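Local coordinates for protein probable porin (Pseudomonas aeruginosa, PDB 4FSP) that probably acts as a porin, a beta-barrel channel of the outer membrane through which small solutes are thought to pass, at residues F306-D311 and E360-L365; S319-Y324 and R341-H346; L379-A384 and D395-Y400. All coordinates share one frame; numbering follows the deposited sequence.

Contact 1 of 3, residues F306-D311 and E360-L365; sequences FGQYND and ERDSDL
Gly307 lays its CA 3.3 Å from Asp362 OD2, where a CB would run into that oxygen and into Glu360 OE2, so both carboxylates can come up against the loop backbone. The N-H of Gln308 then donates to Asp362 OD2 (N to OD2 2.8 Å), approaching from above the carboxylate plane, 35° out of it; Arg341 forms a salt bridge with the same oxygen. Beyond CG the Gln308 chain runs extended and carries NE2 to Glu396 and to the carbonyl of Arg382. Tyr309 N follows with a 2.9 Å bond to Glu360 OE2, and Asn310 N with one of 2.7 Å to Glu360 OE1. Each oxygen offers its syn lone pair, so two consecutive N-H groups grip one carboxylate and fix its rotation. Glu360 OE2 also stands 2.7 Å from Asp362 OD1, a spacing at which one of the acids probably holds a proton. The Tyr309 ring leads off to Arg184 in a cation-pi contact. The segment 306-311, in the long loop before strand 318-327, thus hangs by main-chain N-H groups on the inner wall, consistent with an inward-folded constriction loop of OprD-type barrels. Its anchor, strand 358-368, lies between strands 336-346 and 378-388.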
loop_
_atom_site.group_PDB
_atom_site.type_symbol
_atom_site.label_atom_id
_atom_site.label_comp_id
_atom_site.label_asym_id
_atom_site.label_seq_id
_atom_site.Cartn_x
_atom_site.Cartn_y
_atom_site.Cartn_z
ATOM N N PHE A 306 -9.596 -1.471 -5.496
ATOM C CA PHE A 306 -8.534 -2.464 -5.595
ATOM C C PHE A 306 -8.895 -3.539 -4.610
ATOM O O PHE A 306 -9.007 -3.270 -3.411
ATOM C CB PHE A 306 -7.182 -1.845 -5.223
ATOM C CG PHE A 306 -6.109 -2.857 -4.923
ATOM C CD1 PHE A 306 -5.712 -3.781 -5.882
ATOM C CD2 PHE A 306 -5.488 -2.875 -3.685
ATOM C CE1 PHE A 306 -4.729 -4.714 -5.601
ATOM C CE2 PHE A 306 -4.502 -3.796 -3.401
ATOM C CZ PHE A 306 -4.117 -4.721 -4.360
ATOM N N GLY A 307 -9.113 -4.753 -5.101
ATOM C CA GLY A 307 -9.536 -5.831 -4.221
ATOM C C GLY A 307 -8.392 -6.749 -3.824
ATOM O O GLY A 307 -7.204 -6.389 -3.937
ATOM N N GLN A 308 -8.753 -7.936 -3.351
ATOM C CA GLN A 308 -7.771 -8.946 -2.966
ATOM C C GLN A 308 -7.049 -9.450 -4.210
ATOM O O GLN A 308 -5.884 -9.827 -4.141
ATOM C CB GLN A 308 -8.448 -10.105 -2.209
ATOM C CG GLN A 308 -7.504 -11.236 -1.753
ATOM C CD GLN A 308 -8.234 -12.375 -1.035
ATOM O OE1 GLN A 308 -9.221 -12.148 -0.319
ATOM N NE2 GLN A 308 -7.747 -13.609 -1.223
ATOM N N TYR A 309 -7.730 -9.433 -5.355
ATOM C CA TYR A 309 -7.118 -9.935 -6.585
ATOM C C TYR A 309 -7.018 -8.883 -7.696
ATOM O O TYR A 309 -5.949 -8.678 -8.270
ATOM C CB TYR A 309 -7.875 -11.157 -7.109
ATOM C CG TYR A 309 -7.254 -11.735 -8.356
ATOM C CD1 TYR A 309 -6.016 -12.365 -8.308
ATOM C CD2 TYR A 309 -7.897 -11.650 -9.582
ATOM C CE1 TYR A 309 -5.436 -12.896 -9.451
ATOM C CE2 TYR A 309 -7.326 -12.178 -10.730
ATOM C CZ TYR A 309 -6.095 -12.800 -10.659
ATOM O OH TYR A 309 -5.531 -13.328 -11.801
ATOM N N ASN A 310 -8.131 -8.234 -8.019
ATOM C CA ASN A 310 -8.168 -7.376 -9.206
ATOM C C ASN A 310 -8.086 -5.909 -8.834
ATOM O O ASN A 310 -8.464 -5.518 -7.720
ATOM C CB ASN A 310 -9.431 -7.631 -10.038
ATOM C CG ASN A 310 -9.396 -6.932 -11.396
ATOM O OD1 ASN A 310 -8.419 -7.056 -12.150
ATOM N ND2 ASN A 310 -10.467 -6.198 -11.714
ATOM N N ASP A 311 -7.606 -5.098 -9.769
ATOM C CA ASP A 311 -7.423 -3.668 -9.513
ATOM C C ASP A 311 -8.340 -2.812 -10.387
ATOM O O ASP A 311 -8.301 -1.586 -10.330
ATOM C CB ASP A 311 -5.959 -3.279 -9.727
ATOM C CG ASP A 311 -5.461 -3.613 -11.126
ATOM O OD1 ASP A 311 -6.266 -4.085 -11.959
ATOM O OD2 ASP A 311 -4.257 -3.395 -11.405
ATOM N N GLU A 360 -15.745 -8.825 -8.651
ATOM C CA GLU A 360 -15.030 -9.486 -7.568
ATOM C C GLU A 360 -15.773 -9.297 -6.245
ATOM O O GLU A 360 -16.259 -8.199 -5.947
ATOM C CB GLU A 360 -13.588 -8.939 -7.451
ATOM C CG GLU A 360 -12.752 -9.622 -6.342
ATOM C CD GLU A 360 -11.252 -9.275 -6.373
ATOM O OE1 GLU A 360 -10.716 -8.907 -7.448
ATOM O OE2 GLU A 360 -10.592 -9.403 -5.311
ATOM N N ARG A 361 -15.865 -10.364 -5.456
ATOM C CA ARG A 361 -16.379 -10.266 -4.090
ATOM C C ARG A 361 -15.304 -10.734 -3.123
ATOM O O ARG A 361 -14.796 -11.856 -3.240
ATOM C CB ARG A 361 -17.676 -11.093 -3.895
ATOM C CG ARG A 361 -17.886 -11.598 -2.447
ATOM C CD ARG A 361 -19.314 -12.010 -2.157
ATOM N NE ARG A 361 -20.176 -10.846 -1.963
ATOM C CZ ARG A 361 -20.816 -10.553 -0.834
ATOM N NH1 ARG A 361 -20.716 -11.348 0.225
ATOM N NH2 ARG A 361 -21.568 -9.460 -0.772
ATOM N N ASP A 362 -14.939 -9.869 -2.185
ATOM C CA ASP A 362 -13.976 -10.239 -1.157
ATOM C C ASP A 362 -14.712 -10.297 0.160
ATOM O O ASP A 362 -15.634 -9.508 0.402
ATOM C CB ASP A 362 -12.851 -9.202 -1.021
ATOM C CG ASP A 362 -12.016 -9.068 -2.278
ATOM O OD1 ASP A 362 -12.014 -10.019 -3.094
ATOM O OD2 ASP A 362 -11.366 -8.003 -2.445
ATOM N N SER A 363 -14.297 -11.238 1.000
ATOM C CA SER A 363 -14.762 -11.329 2.369
ATOM C C SER A 363 -13.537 -11.500 3.250
ATOM O O SER A 363 -12.561 -12.151 2.868
ATOM C CB SER A 363 -15.708 -12.514 2.543
ATOM O OG SER A 363 -16.941 -12.272 1.878
ATOM N N ASP A 364 -13.588 -10.919 4.436
ATOM C CA ASP A 364 -12.423 -10.853 5.293
ATOM C C ASP A 364 -12.934 -11.101 6.708
ATOM O O ASP A 364 -13.899 -10.471 7.148
ATOM C CB ASP A 364 -11.785 -9.469 5.093
ATOM C CG ASP A 364 -10.713 -9.134 6.100
ATOM O OD1 ASP A 364 -10.985 -9.152 7.322
ATOM O OD2 ASP A 364 -9.594 -8.796 5.656
ATOM N N LEU A 365 -12.325 -12.059 7.401
ATOM C CA LEU A 365 -12.669 -12.315 8.790
ATOM C C LEU A 365 -11.399 -12.332 9.625
ATOM O O LEU A 365 -10.387 -12.961 9.257
ATOM C CB LEU A 365 -13.453 -13.629 8.941
ATOM C CG LEU A 365 -13.976 -13.957 10.346
ATOM C CD1 LEU A 365 -14.903 -12.847 10.826
ATOM C CD2 LEU A 365 -14.698 -15.315 10.383
#

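Contact 2 of 3, residues S319-Y324 and R341-H346; sequences SWQLRY and RYFSGH. With C8E ((hydroxyethyloxy)tri(ethyloxy)octane), chain C.
Arg341 and Arg323 face each other as a non-hydrogen-bonded antiparallel pair, their side chains running side by side on the face that also carries Gln321 and Phe343. The CG of Arg341 sits between the backbone N and the carbonyl carbon (chi1 54°), and from there the chain stretches out to NE. The two guanidinium planes stand 84° apart, with Arg341 NH1 3.6 Å from Arg323 NH1. A water bridges the two like charges and probably eases their approach: it accepts at 2.8 Å from Arg341 NH1 and at 2.9 Å from Arg323 NH1, lying at the edge of both groups, and donates to Gln321 OE1 at 2.6 Å. Each arginine also has an acid, Asp362 for Arg341 and Asp325 for Arg323. Tyr342, on the opposite face with Leu322, is tied to it by paired backbone bonds, Tyr342 N to Leu322 O being 2.8 Å. The Phe343 ring lies alongside the Gln321 amide, planes 42° apart, with CE2 3.3 Å from NE2; that NE2 is engaged by Asn305 OD1 and Val304 O. Ser344 repeats the backbone pairing with Trp320 (Ser344 N to Trp320 O 2.9 Å), and Gly345 lies across from Ser319, whose OG bonds Asn305. Beyond Arg323, where the strand runs on and Tyr324 bonds Thr340 through the backbone, a C8E detergent lies over one face of the Tyr324 ring, C5 being 3.8 Å from CZ, as suits a barrel surface turned to the membrane. The two segments form part of the hairpin of strands 318-327 and 336-346. Strand 278-288 continues the wall beside segment 319-324, strand 358-368 does so beside segment 341-346, and Phe312 of the inward loop meets the Phe343 ring.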
loop_
_atom_site.group_PDB
_atom_site.type_symbol
_atom_site.label_atom_id
_atom_site.label_comp_id
_atom_site.label_asym_id
_atom_site.label_seq_id
_atom_site.Cartn_x
_atom_site.Cartn_y
_atom_site.Cartn_z
ATOM N N SER A 319 -15.742 1.287 -12.694
ATOM C CA SER A 319 -16.138 0.297 -11.689
ATOM C C SER A 319 -16.786 0.924 -10.457
ATOM O O SER A 319 -16.487 2.074 -10.099
ATOM C CB SER A 319 -14.921 -0.534 -11.261
ATOM O OG SER A 319 -13.930 0.308 -10.685
ATOM N N TRP A 320 -17.657 0.150 -9.807
ATOM C CA TRP A 320 -18.358 0.570 -8.589
ATOM C C TRP A 320 -18.055 -0.413 -7.490
ATOM O O TRP A 320 -17.901 -1.606 -7.754
ATOM C CB TRP A 320 -19.877 0.549 -8.800
ATOM C CG TRP A 320 -20.391 1.667 -9.617
ATOM C CD1 TRP A 320 -20.672 1.650 -10.955
ATOM C CD2 TRP A 320 -20.698 2.992 -9.155
ATOM N NE1 TRP A 320 -21.136 2.887 -11.353
ATOM C CE2 TRP A 320 -21.162 3.726 -10.268
ATOM C CE3 TRP A 320 -20.627 3.624 -7.908
ATOM C CZ2 TRP A 320 -21.550 5.062 -10.170
ATOM C CZ3 TRP A 320 -21.014 4.951 -7.811
ATOM C CH2 TRP A 320 -21.467 5.655 -8.935
ATOM N N GLN A 321 -18.023 0.073 -6.256
ATOM C CA GLN A 321 -17.760 -0.789 -5.115
ATOM C C GLN A 321 -18.742 -0.483 -3.997
ATOM O O GLN A 321 -19.044 0.690 -3.726
ATOM C CB GLN A 321 -16.316 -0.603 -4.602
ATOM C CG GLN A 321 -15.935 -1.504 -3.398
ATOM C CD GLN A 321 -14.652 -1.066 -2.690
ATOM O OE1 GLN A 321 -14.380 -1.481 -1.558
ATOM N NE2 GLN A 321 -13.857 -0.219 -3.355
ATOM N N LEU A 322 -19.245 -1.545 -3.367
ATOM C CA LEU A 322 -19.972 -1.443 -2.101
ATOM C C LEU A 322 -19.177 -2.207 -1.070
ATOM O O LEU A 322 -18.667 -3.290 -1.348
ATOM C CB LEU A 322 -21.354 -2.087 -2.192
ATOM C CG LEU A 322 -22.569 -1.285 -2.651
ATOM C CD1 LEU A 322 -22.179 0.090 -3.135
ATOM C CD2 LEU A 322 -23.318 -2.059 -3.734
ATOM N N ARG A 323 -19.088 -1.665 0.132
ATOM C CA ARG A 323 -18.284 -2.306 1.153
ATOM C C ARG A 323 -18.939 -2.154 2.523
ATOM O O ARG A 323 -19.472 -1.097 2.855
ATOM C CB ARG A 323 -16.879 -1.698 1.154
ATOM C CG ARG A 323 -16.077 -2.039 2.387
ATOM C CD ARG A 323 -14.634 -1.552 2.314
ATOM N NE ARG A 323 -13.976 -1.784 3.595
ATOM C CZ ARG A 323 -12.671 -1.988 3.755
ATOM N NH1 ARG A 323 -11.858 -1.981 2.705
ATOM N NH2 ARG A 323 -12.182 -2.196 4.969
ATOM N N TYR A 324 -18.901 -3.217 3.316
ATOM C CA TYR A 324 -19.403 -3.157 4.671
ATOM C C TYR A 324 -18.354 -3.671 5.646
ATOM O O TYR A 324 -17.802 -4.756 5.445
ATOM C CB TYR A 324 -20.663 -4.006 4.794
ATOM C CG TYR A 324 -21.124 -4.188 6.218
ATOM C CD1 TYR A 324 -21.879 -3.212 6.852
ATOM C CD2 TYR A 324 -20.821 -5.337 6.926
ATOM C CE1 TYR A 324 -22.315 -3.367 8.152
ATOM C CE2 TYR A 324 -21.257 -5.503 8.236
ATOM C CZ TYR A 324 -22.007 -4.512 8.840
ATOM O OH TYR A 324 -22.448 -4.650 10.140
ATOM N N ARG A 341 -16.854 -6.812 0.565
ATOM C CA ARG A 341 -16.964 -5.795 -0.470
ATOM C C ARG A 341 -17.229 -6.435 -1.819
ATOM O O ARG A 341 -16.836 -7.579 -2.088
ATOM C CB ARG A 341 -15.700 -4.917 -0.517
ATOM C CG ARG A 341 -14.397 -5.714 -0.666
ATOM C CD ARG A 341 -13.161 -4.797 -0.620
ATOM N NE ARG A 341 -11.916 -5.567 -0.677
ATOM C CZ ARG A 341 -10.710 -5.058 -0.457
ATOM N NH1 ARG A 341 -10.576 -3.768 -0.179
ATOM N NH2 ARG A 341 -9.639 -5.837 -0.519
ATOM N N TYR A 342 -17.903 -5.686 -2.672
ATOM C CA TYR A 342 -18.230 -6.169 -3.993
ATOM C C TYR A 342 -17.849 -5.082 -4.987
ATOM O O TYR A 342 -18.151 -3.898 -4.769
ATOM C CB TYR A 342 -19.728 -6.503 -4.071
ATOM C CG TYR A 342 -20.173 -6.893 -5.452
ATOM C CD1 TYR A 342 -19.926 -8.163 -5.945
ATOM C CD2 TYR A 342 -20.841 -5.990 -6.265
ATOM C CE1 TYR A 342 -20.330 -8.521 -7.219
ATOM C CE2 TYR A 342 -21.252 -6.336 -7.532
ATOM C CZ TYR A 342 -20.989 -7.600 -8.006
ATOM O OH TYR A 342 -21.395 -7.947 -9.273
ATOM N N PHE A 343 -17.164 -5.477 -6.058
ATOM C CA PHE A 343 -16.781 -4.542 -7.115
ATOM C C PHE A 343 -17.375 -5.038 -8.415
ATOM O O PHE A 343 -17.352 -6.238 -8.688
ATOM C CB PHE A 343 -15.266 -4.517 -7.387
ATOM C CG PHE A 343 -14.384 -4.413 -6.177
ATOM C CD1 PHE A 343 -14.022 -5.552 -5.457
ATOM C CD2 PHE A 343 -13.823 -3.191 -5.824
ATOM C CE1 PHE A 343 -13.158 -5.460 -4.369
ATOM C CE2 PHE A 343 -12.966 -3.094 -4.735
ATOM C CZ PHE A 343 -12.634 -4.226 -4.006
ATOM N N SER A 344 -17.824 -4.111 -9.251
ATOM C CA SER A 344 -18.311 -4.450 -10.581
ATOM C C SER A 344 -17.719 -3.498 -11.624
ATOM O O SER A 344 -17.810 -2.271 -11.484
ATOM C CB SER A 344 -19.836 -4.384 -10.615
ATOM O OG SER A 344 -20.306 -4.504 -11.949
ATOM N N GLY A 345 -17.118 -4.056 -12.669
ATOM C CA GLY A 345 -16.503 -3.237 -13.702
ATOM C C GLY A 345 -17.053 -3.448 -15.111
ATOM O O GLY A 345 -17.449 -4.563 -15.485
ATOM N N HIS A 346 -17.064 -2.378 -15.903
ATOM C CA HIS A 346 -17.503 -2.464 -17.294
ATOM C C HIS A 346 -16.724 -1.484 -18.159
ATOM O O HIS A 346 -16.009 -0.618 -17.638
ATOM C CB HIS A 346 -18.996 -2.163 -17.395
ATOM C CG HIS A 346 -19.353 -0.741 -17.081
ATOM N ND1 HIS A 346 -19.626 -0.305 -15.799
ATOM C CD2 HIS A 346 -19.494 0.344 -17.882
ATOM C CE1 HIS A 346 -19.922 0.982 -15.827
ATOM N NE2 HIS A 346 -19.851 1.400 -17.079
HETATM C C1 C8E C . -23.499 -7.847 4.407
HETATM C C2 C8E C . -24.315 -6.615 4.791
HETATM C C3 C8E C . -24.578 -6.582 6.294
HETATM C C4 C8E C . -25.279 -5.297 6.729
HETATM C C5 C8E C . -25.661 -5.318 8.212
HETATM C C6 C8E C . -26.086 -3.921 8.644
HETATM C C7 C8E C . -26.726 -3.835 10.027
HETATM C C8 C8E C . -27.127 -2.378 10.251
HETATM O O9 C8E C . -28.107 -2.201 11.253
HETATM C C10 C8E C . -27.575 -1.587 12.405
HETATM C C11 C8E C . -27.892 -0.092 12.406
HETATM O O12 C8E C . -26.936 0.581 13.201
HETATM O O HOH W 1 -12.149 -1.460 -0.174
#

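Contact 3 of 3, residues L379-A384 and D395-Y400; sequences LVWRNA and DENRLY
Three hydrogen-bonded pairs, Val380 with Tyr400, Arg382 with Arg398 and Ala384 with Glu396, zip the two strands into an antiparallel hairpin whose axes run at 171°. On the face of Trp381 and Leu399, Asn397 OD1 takes two donors. Trp381 NE1 reaches it at 2.6 Å, nearly in the indole plane and on a lone pair of the amide oxygen; CG of Trp381 anti to the backbone N (chi1 178°) lays the indole alongside the amide. Asn383 ND2 is the second donor, 3.1 Å from OD1 and above the carbonyl plane, not on a lone pair. Leu399 CD2 packs beside the indole, 3.9 Å from CD1. On the other face the Arg382 chain bends at chi3 and crosses the Tyr400 side chain, its CD 3.5 Å from CE1. Arg382 NH1 then donates to Tyr400 OH, a long bond of 3.3 Å lying in the guanidinium plane; the hydroxyl also bonds Gly138 O. Within strand 395-400, Arg398 NE forms a salt bridge with Glu396 OE2 at 2.8 Å, from well above the carboxylate plane. Arg36 and Gln308 also hold this acid, so Glu396 would be expected to stay ionised, offsetting the positive charge of arginines along the inner wall, while on the outer face neutral bonds from the indole and the Asn383 amide converge on Asn397 OD1.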
loop_
_atom_site.group_PDB
_atom_site.type_symbol
_atom_site.label_atom_id
_atom_site.label_comp_id
_atom_site.label_asym_id
_atom_site.label_seq_id
_atom_site.Cartn_x
_atom_site.Cartn_y
_atom_site.Cartn_z
ATOM N N LEU A 379 -5.585 -14.161 13.801
ATOM C CA LEU A 379 -6.012 -14.995 12.691
ATOM C C LEU A 379 -6.731 -14.117 11.673
ATOM O O LEU A 379 -7.653 -13.361 12.014
ATOM C CB LEU A 379 -6.937 -16.130 13.150
ATOM C CG LEU A 379 -6.384 -17.176 14.123
ATOM C CD1 LEU A 379 -6.734 -16.830 15.572
ATOM C CD2 LEU A 379 -6.872 -18.584 13.765
ATOM N N VAL A 380 -6.298 -14.202 10.425
ATOM C CA VAL A 380 -6.943 -13.452 9.366
ATOM C C VAL A 380 -7.258 -14.406 8.229
ATOM O O VAL A 380 -6.409 -15.212 7.833
ATOM C CB VAL A 380 -6.053 -12.290 8.849
ATOM C CG1 VAL A 380 -6.776 -11.532 7.746
ATOM C CG2 VAL A 380 -5.701 -11.328 9.980
ATOM N N TRP A 381 -8.485 -14.313 7.720
ATOM C CA TRP A 381 -8.912 -15.116 6.587
ATOM C C TRP A 381 -9.441 -14.182 5.516
ATOM O O TRP A 381 -10.423 -13.467 5.743
ATOM C CB TRP A 381 -10.023 -16.085 7.008
ATOM C CG TRP A 381 -10.558 -16.925 5.883
ATOM C CD1 TRP A 381 -9.915 -17.240 4.722
ATOM C CD2 TRP A 381 -11.849 -17.560 5.813
ATOM N NE1 TRP A 381 -10.725 -18.027 3.933
ATOM C CE2 TRP A 381 -11.913 -18.242 4.582
ATOM C CE3 TRP A 381 -12.955 -17.612 6.671
ATOM C CZ2 TRP A 381 -13.043 -18.966 4.185
ATOM C CZ3 TRP A 381 -14.073 -18.334 6.278
ATOM C CH2 TRP A 381 -14.109 -19.000 5.046
ATOM N N ARG A 382 -8.790 -14.183 4.353
ATOM C CA ARG A 382 -9.245 -13.371 3.220
ATOM C C ARG A 382 -9.636 -14.264 2.048
ATOM O O ARG A 382 -8.807 -15.003 1.493
ATOM C CB ARG A 382 -8.170 -12.353 2.808
ATOM C CG ARG A 382 -7.647 -11.534 3.982
ATOM C CD ARG A 382 -6.501 -10.618 3.564
ATOM N NE ARG A 382 -6.932 -9.657 2.553
ATOM C CZ ARG A 382 -6.211 -9.317 1.489
ATOM N NH1 ARG A 382 -5.003 -9.855 1.303
ATOM N NH2 ARG A 382 -6.697 -8.435 0.618
ATOM N N ASN A 383 -10.912 -14.202 1.687
ATOM C CA ASN A 383 -11.439 -15.024 0.615
ATOM C C ASN A 383 -11.918 -14.170 -0.548
ATOM O O ASN A 383 -12.484 -13.104 -0.340
ATOM C CB ASN A 383 -12.578 -15.888 1.141
ATOM C CG ASN A 383 -13.366 -16.539 0.035
ATOM O OD1 ASN A 383 -14.328 -15.963 -0.477
ATOM N ND2 ASN A 383 -12.971 -17.750 -0.337
ATOM N N ALA A 384 -11.696 -14.631 -1.775
ATOM C CA ALA A 384 -12.102 -13.847 -2.935
ATOM C C ALA A 384 -12.624 -14.683 -4.082
ATOM O O ALA A 384 -12.147 -15.791 -4.337
ATOM C CB ALA A 384 -10.967 -12.969 -3.418
ATOM N N ASP A 395 -10.687 -18.185 -7.872
ATOM C CA ASP A 395 -11.147 -18.216 -6.483
ATOM C C ASP A 395 -9.902 -18.330 -5.623
ATOM O O ASP A 395 -8.973 -19.079 -5.958
ATOM C CB ASP A 395 -12.041 -19.425 -6.201
ATOM C CG ASP A 395 -13.423 -19.299 -6.817
ATOM O OD1 ASP A 395 -13.554 -18.674 -7.891
ATOM O OD2 ASP A 395 -14.389 -19.829 -6.226
ATOM N N GLU A 396 -9.869 -17.601 -4.512
ATOM C CA GLU A 396 -8.638 -17.532 -3.724
ATOM C C GLU A 396 -8.870 -17.387 -2.225
ATOM O O GLU A 396 -9.760 -16.649 -1.792
ATOM C CB GLU A 396 -7.771 -16.369 -4.221
ATOM C CG GLU A 396 -6.452 -16.205 -3.483
ATOM C CD GLU A 396 -5.743 -14.925 -3.872
ATOM O OE1 GLU A 396 -5.034 -14.940 -4.900
ATOM O OE2 GLU A 396 -5.903 -13.899 -3.166
ATOM N N ASN A 397 -8.066 -18.098 -1.445
ATOM C CA ASN A 397 -8.041 -17.925 0.004
ATOM C C ASN A 397 -6.654 -17.582 0.502
ATOM O O ASN A 397 -5.670 -18.178 0.070
ATOM C CB ASN A 397 -8.499 -19.195 0.706
ATOM C CG ASN A 397 -9.984 -19.388 0.619
ATOM O OD1 ASN A 397 -10.738 -18.911 1.467
ATOM N ND2 ASN A 397 -10.423 -20.078 -0.418
ATOM N N ARG A 398 -6.579 -16.620 1.415
ATOM C CA ARG A 398 -5.337 -16.319 2.110
ATOM C C ARG A 398 -5.595 -16.362 3.601
ATOM O O ARG A 398 -6.618 -15.858 4.085
ATOM C CB ARG A 398 -4.815 -14.939 1.717
ATOM C CG ARG A 398 -4.252 -14.873 0.313
ATOM C CD ARG A 398 -4.098 -13.432 -0.108
ATOM N NE ARG A 398 -3.724 -13.275 -1.511
ATOM C CZ ARG A 398 -2.483 -13.053 -1.929
ATOM N NH1 ARG A 398 -1.487 -12.979 -1.051
ATOM N NH2 ARG A 398 -2.239 -12.913 -3.223
ATOM N N LEU A 399 -4.655 -16.968 4.313
ATOM C CA LEU A 399 -4.755 -17.206 5.746
ATOM C C LEU A 399 -3.496 -16.681 6.399
ATOM O O LEU A 399 -2.382 -16.946 5.931
ATOM C CB LEU A 399 -4.874 -18.709 6.031
ATOM C CG LEU A 399 -6.266 -19.317 5.898
ATOM C CD1 LEU A 399 -6.194 -20.838 5.933
ATOM C CD2 LEU A 399 -7.144 -18.798 7.019
ATOM N N TYR A 400 -3.665 -15.926 7.474
ATOM C CA TYR A 400 -2.523 -15.349 8.157
ATOM C C TYR A 400 -2.668 -15.613 9.637
ATOM O O TYR A 400 -3.714 -15.336 10.233
ATOM C CB TYR A 400 -2.440 -13.838 7.930
ATOM C CG TYR A 400 -2.555 -13.384 6.493
ATOM C CD1 TYR A 400 -3.798 -13.214 5.898
ATOM C CD2 TYR A 400 -1.422 -13.089 5.740
ATOM C CE1 TYR A 400 -3.918 -12.780 4.578
ATOM C CE2 TYR A 400 -1.531 -12.656 4.422
ATOM C CZ TYR A 400 -2.782 -12.501 3.847
ATOM O OH TYR A 400 -2.897 -12.073 2.539
#

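In the fold
Contacts 2 and 3 are each the pairing of a barrel hairpin, partly buried, with one face outward and the other inward; contact 1 is buried and fastens a loop to the inside of the wall. Strand 358-368 joins them, pairing with strand 336-346 of contact 2 on one edge and strand 378-388 of contact 3 on the other. Regular backbone ladders carry contacts 2 and 3, whereas in contact 1 acid side chains receive the loop's N-H groups. The lumen sides share charge: Asp362 links contact 1 to Arg341, Gln308 of contact 1 bonds Glu396 of contact 3, and the guanidiniums of Arg341 and Arg382 come close together, recalling the arginine-rich channels of OprD porins.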